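Local coordinates for SusD homolog (Bacteroides thetaiotaomicron, PDB 3EHM), which probably binds mucin O-glycans at the cell surface, as a SusD-like lipoprotein with a tetratricopeptide-repeat-type helical scaffold, for their use by this gut symbiont, at residues E161-S172 with D219-K229; V201-L209 with K229-I239. All coordinates share one frame; numbering follows the deposited sequence.

Contact 1: residues E161-S172 with D219-K229; sequences EVVYRSMLADLS and DETLAKEYITK
R165 and D219 join helix 160-178, near its N-terminal end, to the N-cap of helix 220-231 in the helical fold of this SusD homologue, whose family is related to tetratricopeptide-repeat proteins; the nearly parallel segment axes cross at only 15° but approach no nearer than 11.0 Å, so long side chains bridge them. R165 NH2 lies 2.7 Å from D219 OD2 in a salt bridge, while R165 NE donates to E161 OE2 one helical turn back, close to the guanidinium plane, so E161, R165 and D219 form a network. As the N-cap, D219 also accepts from L222 N through OD1 at 2.9 Å, leaving OD2 to the arginine. This double use probably fixes the carboxylate.

Apolar contacts fill the middle. L168 CD1 and L222 CD1 meet tip to tip at 3.6 Å, and L222 CD2 sits over one face of the R165 guanidinium. L168 CB makes a CH-pi contact with Y226, 3.7 Å from the ring centroid and 5° off its normal. With CG anti to the carbonyl carbon (chi1 -66°), Y226 lays this face against L168 and brings its OH near A169. L168 also touches I211 of helix 197-215.

Polar links complete the interface. A water bridges R165 O and Y226 OH, and K229 NZ donates weakly to S172 OG, which lies at the Y226 ring edge, 3.3 Å from CE2.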
loop_
_atom_site.group_PDB
_atom_site.type_symbol
_atom_site.label_atom_id
_atom_site.label_comp_id
_atom_site.label_asym_id
_atom_site.label_seq_id
_atom_site.Cartn_x
_atom_site.Cartn_y
_atom_site.Cartn_z
ATOM N N GLU A 161 -9.251 6.474 15.172
ATOM C CA GLU A 161 -8.273 6.871 16.179
ATOM C C GLU A 161 -8.116 5.767 17.225
ATOM O O GLU A 161 -7.007 5.482 17.673
ATOM C CB GLU A 161 -8.691 8.173 16.874
ATOM C CG GLU A 161 -7.930 8.422 18.177
ATOM C CD GLU A 161 -8.164 9.805 18.760
ATOM O OE1 GLU A 161 -9.239 10.393 18.516
ATOM O OE2 GLU A 161 -7.270 10.296 19.478
ATOM N N VAL A 162 -9.227 5.147 17.609
ATOM C CA VAL A 162 -9.180 4.079 18.603
ATOM C C VAL A 162 -8.501 2.836 18.027
ATOM O O VAL A 162 -7.789 2.127 18.737
ATOM C CB VAL A 162 -10.598 3.732 19.108
ATOM C CG1 VAL A 162 -10.562 2.483 19.980
ATOM C CG2 VAL A 162 -11.149 4.912 19.915
ATOM N N VAL A 163 -8.714 2.581 16.740
ATOM C CA VAL A 163 -8.095 1.434 16.087
ATOM C C VAL A 163 -6.582 1.605 16.154
ATOM O O VAL A 163 -5.854 0.675 16.507
ATOM C CB VAL A 163 -8.521 1.328 14.604
ATOM C CG1 VAL A 163 -7.748 0.198 13.918
ATOM C CG2 VAL A 163 -10.024 1.078 14.510
ATOM N N TYR A 164 -6.109 2.803 15.825
ATOM C CA TYR A 164 -4.680 3.073 15.859
ATOM C C TYR A 164 -4.101 2.964 17.267
ATOM O O TYR A 164 -3.081 2.309 17.470
ATOM C CB TYR A 164 -4.376 4.452 15.264
ATOM C CG TYR A 164 -4.055 4.397 13.787
ATOM C CD1 TYR A 164 -5.032 4.062 12.846
ATOM C CD2 TYR A 164 -2.760 4.631 13.334
ATOM C CE1 TYR A 164 -4.719 3.956 11.486
ATOM C CE2 TYR A 164 -2.437 4.530 11.984
ATOM C CZ TYR A 164 -3.413 4.192 11.069
ATOM O OH TYR A 164 -3.078 4.094 9.740
ATOM N N ARG A 165 -4.748 3.596 18.242
ATOM C CA ARG A 165 -4.263 3.536 19.620
ATOM C C ARG A 165 -4.206 2.095 20.112
ATOM O O ARG A 165 -3.252 1.695 20.778
ATOM C CB ARG A 165 -5.175 4.341 20.554
ATOM C CG ARG A 165 -5.049 5.845 20.410
ATOM C CD ARG A 165 -5.988 6.587 21.358
ATOM N NE ARG A 165 -5.802 8.031 21.259
ATOM C CZ ARG A 165 -4.737 8.679 21.721
ATOM N NH1 ARG A 165 -3.760 8.010 22.319
ATOM N NH2 ARG A 165 -4.646 9.994 21.580
ATOM N N SER A 166 -5.237 1.322 19.774
ATOM C CA SER A 166 -5.331 -0.073 20.192
ATOM C C SER A 166 -4.324 -0.983 19.496
ATOM O O SER A 166 -3.768 -1.892 20.119
ATOM C CB SER A 166 -6.753 -0.589 19.949
ATOM O OG SER A 166 -7.706 0.222 20.623
HETATM N N MSE A 167 -4.082 -0.743 18.211
HETATM C CA MSE A 167 -3.136 -1.566 17.470
HETATM C C MSE A 167 -1.705 -1.370 17.961
HETATM O O MSE A 167 -0.928 -2.322 18.018
HETATM C CB MSE A 167 -3.213 -1.268 15.973
HETATM C CG MSE A 167 -2.498 -2.306 15.130
HETATM SE SE MSE A 167 -2.642 -1.952 13.242
HETATM C CE MSE A 167 -4.564 -1.969 13.061
ATOM N N LEU A 168 -1.351 -0.135 18.310
ATOM C CA LEU A 168 -0.008 0.145 18.810
ATOM C C LEU A 168 0.219 -0.606 20.124
ATOM O O LEU A 168 1.280 -1.192 20.349
ATOM C CB LEU A 168 0.181 1.653 19.014
ATOM C CG LEU A 168 0.433 2.496 17.756
ATOM C CD1 LEU A 168 0.299 3.971 18.078
ATOM C CD2 LEU A 168 1.825 2.191 17.200
ATOM N N ALA A 169 -0.784 -0.594 20.990
ATOM C CA ALA A 169 -0.680 -1.285 22.265
ATOM C C ALA A 169 -0.571 -2.787 22.022
ATOM O O ALA A 169 0.223 -3.472 22.671
ATOM C CB ALA A 169 -1.896 -0.973 23.125
ATOM N N ASP A 170 -1.362 -3.297 21.082
ATOM C CA ASP A 170 -1.332 -4.723 20.775
ATOM C C ASP A 170 0.010 -5.145 20.180
ATOM O O ASP A 170 0.503 -6.237 20.471
ATOM C CB ASP A 170 -2.466 -5.107 19.814
ATOM C CG ASP A 170 -3.835 -5.069 20.478
ATOM O OD1 ASP A 170 -3.915 -5.329 21.697
ATOM O OD2 ASP A 170 -4.832 -4.793 19.780
ATOM N N LEU A 171 0.593 -4.292 19.338
ATOM C CA LEU A 171 1.887 -4.606 18.733
ATOM C C LEU A 171 2.965 -4.688 19.812
ATOM O O LEU A 171 3.808 -5.582 19.786
ATOM C CB LEU A 171 2.273 -3.551 17.686
ATOM C CG LEU A 171 1.535 -3.658 16.344
ATOM C CD1 LEU A 171 1.889 -2.471 15.454
ATOM C CD2 LEU A 171 1.908 -4.976 15.657
ATOM N N SER A 172 2.935 -3.761 20.763
ATOM C CA SER A 172 3.917 -3.774 21.844
ATOM C C SER A 172 3.756 -5.041 22.677
ATOM O O SER A 172 4.736 -5.599 23.168
ATOM C CB SER A 172 3.749 -2.548 22.744
ATOM O OG SER A 172 4.009 -1.363 22.024
ATOM N N ASP A 219 -1.588 13.405 15.915
ATOM C CA ASP A 219 -1.372 13.172 17.339
ATOM C C ASP A 219 0.098 12.889 17.627
ATOM O O ASP A 219 0.506 11.735 17.766
ATOM C CB ASP A 219 -2.220 11.988 17.812
ATOM C CG ASP A 219 -2.419 11.977 19.318
ATOM O OD1 ASP A 219 -1.443 12.220 20.056
ATOM O OD2 ASP A 219 -3.558 11.715 19.762
ATOM N N GLU A 220 0.891 13.950 17.725
ATOM C CA GLU A 220 2.317 13.810 17.990
ATOM C C GLU A 220 2.609 13.079 19.303
ATOM O O GLU A 220 3.591 12.338 19.408
ATOM C CB GLU A 220 2.977 15.189 17.999
ATOM C CG GLU A 220 4.445 15.164 18.362
ATOM C CD GLU A 220 5.103 16.520 18.217
ATOM O OE1 GLU A 220 4.484 17.532 18.615
ATOM O OE2 GLU A 220 6.246 16.571 17.713
ATOM N N THR A 221 1.761 13.286 20.304
ATOM C CA THR A 221 1.944 12.637 21.599
ATOM C C THR A 221 1.901 11.116 21.446
ATOM O O THR A 221 2.767 10.411 21.961
ATOM C CB THR A 221 0.856 13.081 22.600
ATOM O OG1 THR A 221 0.928 14.502 22.792
ATOM C CG2 THR A 221 1.050 12.390 23.938
ATOM N N LEU A 222 0.896 10.615 20.735
ATOM C CA LEU A 222 0.769 9.177 20.514
ATOM C C LEU A 222 1.973 8.669 19.733
ATOM O O LEU A 222 2.495 7.590 20.014
ATOM C CB LEU A 222 -0.511 8.858 19.737
ATOM C CG LEU A 222 -0.668 7.405 19.277
ATOM C CD1 LEU A 222 -0.723 6.475 20.482
ATOM C CD2 LEU A 222 -1.932 7.275 18.443
ATOM N N ALA A 223 2.410 9.451 18.749
ATOM C CA ALA A 223 3.560 9.074 17.933
ATOM C C ALA A 223 4.774 8.884 18.829
ATOM O O ALA A 223 5.483 7.883 18.732
ATOM C CB ALA A 223 3.841 10.149 16.891
ATOM N N LYS A 224 5.003 9.851 19.711
ATOM C CA LYS A 224 6.131 9.797 20.633
ATOM C C LYS A 224 5.979 8.691 21.676
ATOM O O LYS A 224 6.964 8.216 22.229
ATOM C CB LYS A 224 6.288 11.144 21.342
ATOM C CG LYS A 224 6.672 12.297 20.427
ATOM C CD LYS A 224 6.674 13.617 21.190
ATOM C CE LYS A 224 7.198 14.765 20.342
ATOM N NZ LYS A 224 7.025 16.081 21.029
ATOM N N GLU A 225 4.744 8.283 21.949
ATOM C CA GLU A 225 4.508 7.236 22.937
ATOM C C GLU A 225 5.030 5.880 22.469
ATOM O O GLU A 225 5.279 5.001 23.292
ATOM C CB GLU A 225 3.009 7.118 23.254
ATOM C CG GLU A 225 2.698 6.334 24.533
ATOM C CD GLU A 225 1.211 6.057 24.727
ATOM O OE1 GLU A 225 0.380 6.867 24.260
ATOM O OE2 GLU A 225 0.871 5.030 25.363
ATOM N N TYR A 226 5.214 5.709 21.159
ATOM C CA TYR A 226 5.673 4.423 20.635
ATOM C C TYR A 226 6.858 4.406 19.674
ATOM O O TYR A 226 7.509 3.370 19.527
ATOM C CB TYR A 226 4.516 3.688 19.949
ATOM C CG TYR A 226 3.404 3.249 20.872
ATOM C CD1 TYR A 226 2.398 4.133 21.257
ATOM C CD2 TYR A 226 3.351 1.943 21.351
ATOM C CE1 TYR A 226 1.363 3.723 22.097
ATOM C CE2 TYR A 226 2.327 1.523 22.188
ATOM C CZ TYR A 226 1.335 2.414 22.557
ATOM O OH TYR A 226 0.309 1.988 23.370
ATOM N N ILE A 227 7.137 5.521 19.009
ATOM C CA ILE A 227 8.237 5.546 18.050
ATOM C C ILE A 227 9.585 5.218 18.685
ATOM O O ILE A 227 10.423 4.554 18.076
ATOM C CB ILE A 227 8.317 6.909 17.323
ATOM C CG1 ILE A 227 9.245 6.794 16.117
ATOM C CG2 ILE A 227 8.821 7.990 18.267
ATOM C CD1 ILE A 227 9.058 7.913 15.105
ATOM N N THR A 228 9.789 5.676 19.915
ATOM C CA THR A 228 11.036 5.404 20.614
ATOM C C THR A 228 11.126 3.918 20.960
ATOM O O THR A 228 12.187 3.313 20.834
ATOM C CB THR A 228 11.145 6.240 21.905
ATOM O OG1 THR A 228 11.167 7.634 21.569
ATOM C CG2 THR A 228 12.417 5.883 22.663
ATOM N N LYS A 229 10.011 3.329 21.386
ATOM C CA LYS A 229 9.999 1.910 21.738
ATOM C C LYS A 229 10.233 1.039 20.505
ATOM O O LYS A 229 10.850 -0.018 20.589
ATOM C CB LYS A 229 8.664 1.520 22.382
ATOM C CG LYS A 229 8.265 2.370 23.575
ATOM C CD LYS A 229 7.267 1.649 24.480
ATOM C CE LYS A 229 6.010 1.213 23.738
ATOM N NZ LYS A 229 5.044 0.499 24.635
HETATM O O HOH W 1 -2.226 2.996 22.842
#

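Contact 2: residues V201-L209 with K229-I239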
loop_
_atom_site.group_PDB
_atom_site.type_symbol
_atom_site.label_atom_id
_atom_site.label_comp_id
_atom_site.label_asym_id
_atom_site.label_seq_id
_atom_site.Cartn_x
_atom_site.Cartn_y
_atom_site.Cartn_z
ATOM N N VAL A 201 9.548 -10.124 15.183
ATOM C CA VAL A 201 9.601 -8.993 16.100
ATOM C C VAL A 201 9.978 -7.736 15.324
ATOM O O VAL A 201 9.391 -6.674 15.521
ATOM C CB VAL A 201 10.632 -9.232 17.228
ATOM C CG1 VAL A 201 10.885 -7.940 17.988
ATOM C CG2 VAL A 201 10.113 -10.311 18.183
ATOM N N LYS A 202 10.957 -7.857 14.434
ATOM C CA LYS A 202 11.379 -6.717 13.634
ATOM C C LYS A 202 10.220 -6.223 12.780
ATOM O O LYS A 202 10.031 -5.021 12.620
ATOM C CB LYS A 202 12.561 -7.097 12.745
ATOM C CG LYS A 202 13.832 -7.401 13.528
ATOM C CD LYS A 202 14.992 -7.685 12.597
ATOM C CE LYS A 202 16.282 -7.855 13.379
ATOM N NZ LYS A 202 17.445 -7.973 12.463
ATOM N N LEU A 203 9.442 -7.151 12.231
ATOM C CA LEU A 203 8.303 -6.764 11.412
ATOM C C LEU A 203 7.295 -6.017 12.272
ATOM O O LEU A 203 6.742 -5.003 11.851
ATOM C CB LEU A 203 7.645 -7.993 10.777
ATOM C CG LEU A 203 6.297 -7.748 10.089
ATOM C CD1 LEU A 203 6.440 -6.670 9.014
ATOM C CD2 LEU A 203 5.794 -9.047 9.482
ATOM N N ALA A 204 7.069 -6.510 13.488
ATOM C CA ALA A 204 6.129 -5.873 14.409
ATOM C C ALA A 204 6.553 -4.448 14.763
ATOM O O ALA A 204 5.726 -3.536 14.797
ATOM C CB ALA A 204 5.994 -6.708 15.691
ATOM N N ASN A 205 7.841 -4.260 15.043
ATOM C CA ASN A 205 8.352 -2.938 15.389
ATOM C C ASN A 205 8.363 -2.012 14.177
ATOM O O ASN A 205 8.234 -0.798 14.315
ATOM C CB ASN A 205 9.773 -3.025 15.956
ATOM C CG ASN A 205 9.813 -3.583 17.361
ATOM O OD1 ASN A 205 8.940 -3.298 18.184
ATOM N ND2 ASN A 205 10.846 -4.365 17.651
ATOM N N SER A 206 8.534 -2.587 12.992
ATOM C CA SER A 206 8.552 -1.793 11.768
ATOM C C SER A 206 7.145 -1.272 11.508
ATOM O O SER A 206 6.955 -0.133 11.069
ATOM C CB SER A 206 9.030 -2.647 10.591
ATOM O OG SER A 206 10.335 -3.147 10.833
ATOM N N LEU A 207 6.155 -2.111 11.794
ATOM C CA LEU A 207 4.761 -1.729 11.608
ATOM C C LEU A 207 4.443 -0.644 12.634
ATOM O O LEU A 207 3.714 0.306 12.343
ATOM C CB LEU A 207 3.841 -2.938 11.813
ATOM C CG LEU A 207 2.428 -2.772 11.243
ATOM C CD1 LEU A 207 2.506 -2.739 9.720
ATOM C CD2 LEU A 207 1.534 -3.922 11.698
HETATM N N MSE A 208 5.002 -0.792 13.834
HETATM C CA MSE A 208 4.806 0.181 14.908
HETATM C C MSE A 208 5.369 1.523 14.435
HETATM O O MSE A 208 4.748 2.570 14.620
HETATM C CB MSE A 208 5.548 -0.280 16.169
HETATM C CG MSE A 208 5.274 0.541 17.421
HETATM SE SE MSE A 208 6.316 -0.104 18.950
HETATM C CE MSE A 208 5.634 -1.914 18.995
ATOM N N LEU A 209 6.551 1.480 13.822
ATOM C CA LEU A 209 7.197 2.684 13.307
ATOM C C LEU A 209 6.337 3.343 12.224
ATOM O O LEU A 209 6.133 4.559 12.226
ATOM C CB LEU A 209 8.575 2.340 12.728
ATOM C CG LEU A 209 9.335 3.461 12.011
ATOM C CD1 LEU A 209 9.645 4.597 12.977
ATOM C CD2 LEU A 209 10.621 2.902 11.429
ATOM N N LYS A 229 10.011 3.329 21.386
ATOM C CA LYS A 229 9.999 1.910 21.738
ATOM C C LYS A 229 10.233 1.039 20.505
ATOM O O LYS A 229 10.850 -0.018 20.589
ATOM C CB LYS A 229 8.664 1.520 22.382
ATOM C CG LYS A 229 8.265 2.370 23.575
ATOM C CD LYS A 229 7.267 1.649 24.480
ATOM C CE LYS A 229 6.010 1.213 23.738
ATOM N NZ LYS A 229 5.044 0.499 24.635
ATOM N N ALA A 230 9.731 1.489 19.360
ATOM C CA ALA A 230 9.883 0.743 18.117
ATOM C C ALA A 230 11.341 0.630 17.686
ATOM O O ALA A 230 11.788 -0.427 17.243
ATOM C CB ALA A 230 9.071 1.408 17.014
ATOM N N LEU A 231 12.083 1.721 17.832
ATOM C CA LEU A 231 13.481 1.751 17.427
ATOM C C LEU A 231 14.482 1.376 18.515
ATOM O O LEU A 231 15.667 1.204 18.232
ATOM C CB LEU A 231 13.816 3.138 16.869
ATOM C CG LEU A 231 13.026 3.529 15.617
ATOM C CD1 LEU A 231 13.251 4.997 15.295
ATOM C CD2 LEU A 231 13.448 2.650 14.450
ATOM N N ASP A 232 14.010 1.238 19.752
ATOM C CA ASP A 232 14.879 0.875 20.872
ATOM C C ASP A 232 15.452 -0.528 20.650
ATOM O O ASP A 232 14.719 -1.514 20.684
ATOM C CB ASP A 232 14.084 0.896 22.182
ATOM C CG ASP A 232 14.977 0.882 23.415
ATOM O OD1 ASP A 232 16.068 0.278 23.369
ATOM O OD2 ASP A 232 14.576 1.463 24.445
ATOM N N PRO A 233 16.775 -0.634 20.439
ATOM C CA PRO A 233 17.450 -1.917 20.209
ATOM C C PRO A 233 17.066 -3.042 21.171
ATOM O O PRO A 233 16.986 -4.202 20.772
ATOM C CB PRO A 233 18.927 -1.551 20.315
ATOM C CG PRO A 233 18.951 -0.164 19.771
ATOM C CD PRO A 233 17.753 0.468 20.451
ATOM N N LYS A 234 16.824 -2.706 22.433
ATOM C CA LYS A 234 16.462 -3.730 23.411
ATOM C C LYS A 234 15.134 -4.417 23.071
ATOM O O LYS A 234 14.859 -5.512 23.555
ATOM C CB LYS A 234 16.373 -3.131 24.820
ATOM C CG LYS A 234 15.111 -2.319 25.099
ATOM C CD LYS A 234 14.993 -2.002 26.584
ATOM C CE LYS A 234 13.668 -1.329 26.925
ATOM N NZ LYS A 234 12.485 -2.217 26.713
ATOM N N ASN A 235 14.320 -3.776 22.235
ATOM C CA ASN A 235 13.024 -4.336 21.859
ATOM C C ASN A 235 13.049 -5.210 20.598
ATOM O O ASN A 235 12.002 -5.661 20.132
ATOM C CB ASN A 235 11.992 -3.210 21.699
ATOM C CG ASN A 235 11.655 -2.528 23.017
ATOM O OD1 ASN A 235 11.264 -1.357 23.043
ATOM N ND2 ASN A 235 11.794 -3.260 24.117
ATOM N N GLY A 236 14.235 -5.450 20.045
ATOM C CA GLY A 236 14.327 -6.305 18.871
ATOM C C GLY A 236 14.740 -5.658 17.559
ATOM O O GLY A 236 15.174 -6.351 16.638
ATOM N N GLY A 237 14.601 -4.340 17.465
ATOM C CA GLY A 237 14.978 -3.644 16.246
ATOM C C GLY A 237 13.914 -3.694 15.164
ATOM O O GLY A 237 12.887 -4.348 15.324
ATOM N N VAL A 238 14.162 -2.989 14.061
ATOM C CA VAL A 238 13.236 -2.948 12.933
ATOM C C VAL A 238 13.904 -3.548 11.697
ATOM O O VAL A 238 15.062 -3.964 11.757
ATOM C CB VAL A 238 12.808 -1.497 12.610
ATOM C CG1 VAL A 238 11.924 -0.956 13.724
ATOM C CG2 VAL A 238 14.041 -0.617 12.435
ATOM N N ILE A 239 13.176 -3.594 10.585
ATOM C CA ILE A 239 13.716 -4.147 9.347
ATOM C C ILE A 239 14.639 -3.123 8.688
ATOM O O ILE A 239 14.177 -2.128 8.130
ATOM C CB ILE A 239 12.578 -4.533 8.373
ATOM C CG1 ILE A 239 11.723 -5.644 8.995
ATOM C CG2 ILE A 239 13.158 -5.015 7.051
ATOM C CD1 ILE A 239 10.484 -6.004 8.195
HETATM O O HOH W 2 17.178 -5.791 9.767
HETATM O O HOH W 3 17.394 -4.814 12.830
HETATM O O HOH W 4 9.127 -2.244 20.555
#
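A buried helix-to-loop contact joins N205 and its neighbours on helix 197-215 to the end of helix 220-231 and the turn that follows, with helices 116-140, 160-178 and 344-356 packed around it. The N205 amide shows this directly. Its ND2 donates to N235 O at 3.0 Å and to G237 O at 3.1 Å; both acceptors lie within 8° of the amide plane, although the donor stands above each carbonyl plane. Both N-H groups are thus used, which fixes the rotation of the amide group about CB-CG, while a water links N205 OD1 to K229 O. Replacing N205 by an alanine removes the amide and is likely to leave the N235 and G237 carbonyls without this donor, freeing the turn to shift.

S206 supplies the second polar anchor. Its OG donates to K202 O and accepts from I239 N at 2.9 Å, with an N-H...O angle of 161°. S206 OG thus ties the I239 backbone N to the K202 carbonyl of the helix. K202 CA also makes a CA-H...O contact with G237 O.

Apolar contacts add to these: M208 SE rests 3.7 Å from A230 CB, and the L203 and I239 side chains run side by side. G236 adopts phi 112°, where a side chain would clash with V201 CG1 and be jammed against N235 O. Locally, D232 OD1 accepts from K234 N in an Asx turn at the helix exit. The whole is a two-glycine loop anchored to helix 197-215 by an asparagine amide, within the helical SusD-like fold.

In the fold
From the N terminus, helix 160-178 comes first, then helix 197-215, then helix 220-231 and its exit loop. Contact 1 closes the longer loop, with 46 residues between its segments, by bringing the first helix against the third. Contact 2 closes a shorter one of 19 residues, between the second helix and the end of the third. Their segments alternate along the chain, so the two closures cross. K229 belongs to both, and their centres are about 13 Å apart. Direct packing joins them: L168 CD2 and S172 OG reach M208, while I227 CG1 meets L209 CD1. Together they tie the three consecutive helices into one block of the SusD-like fold.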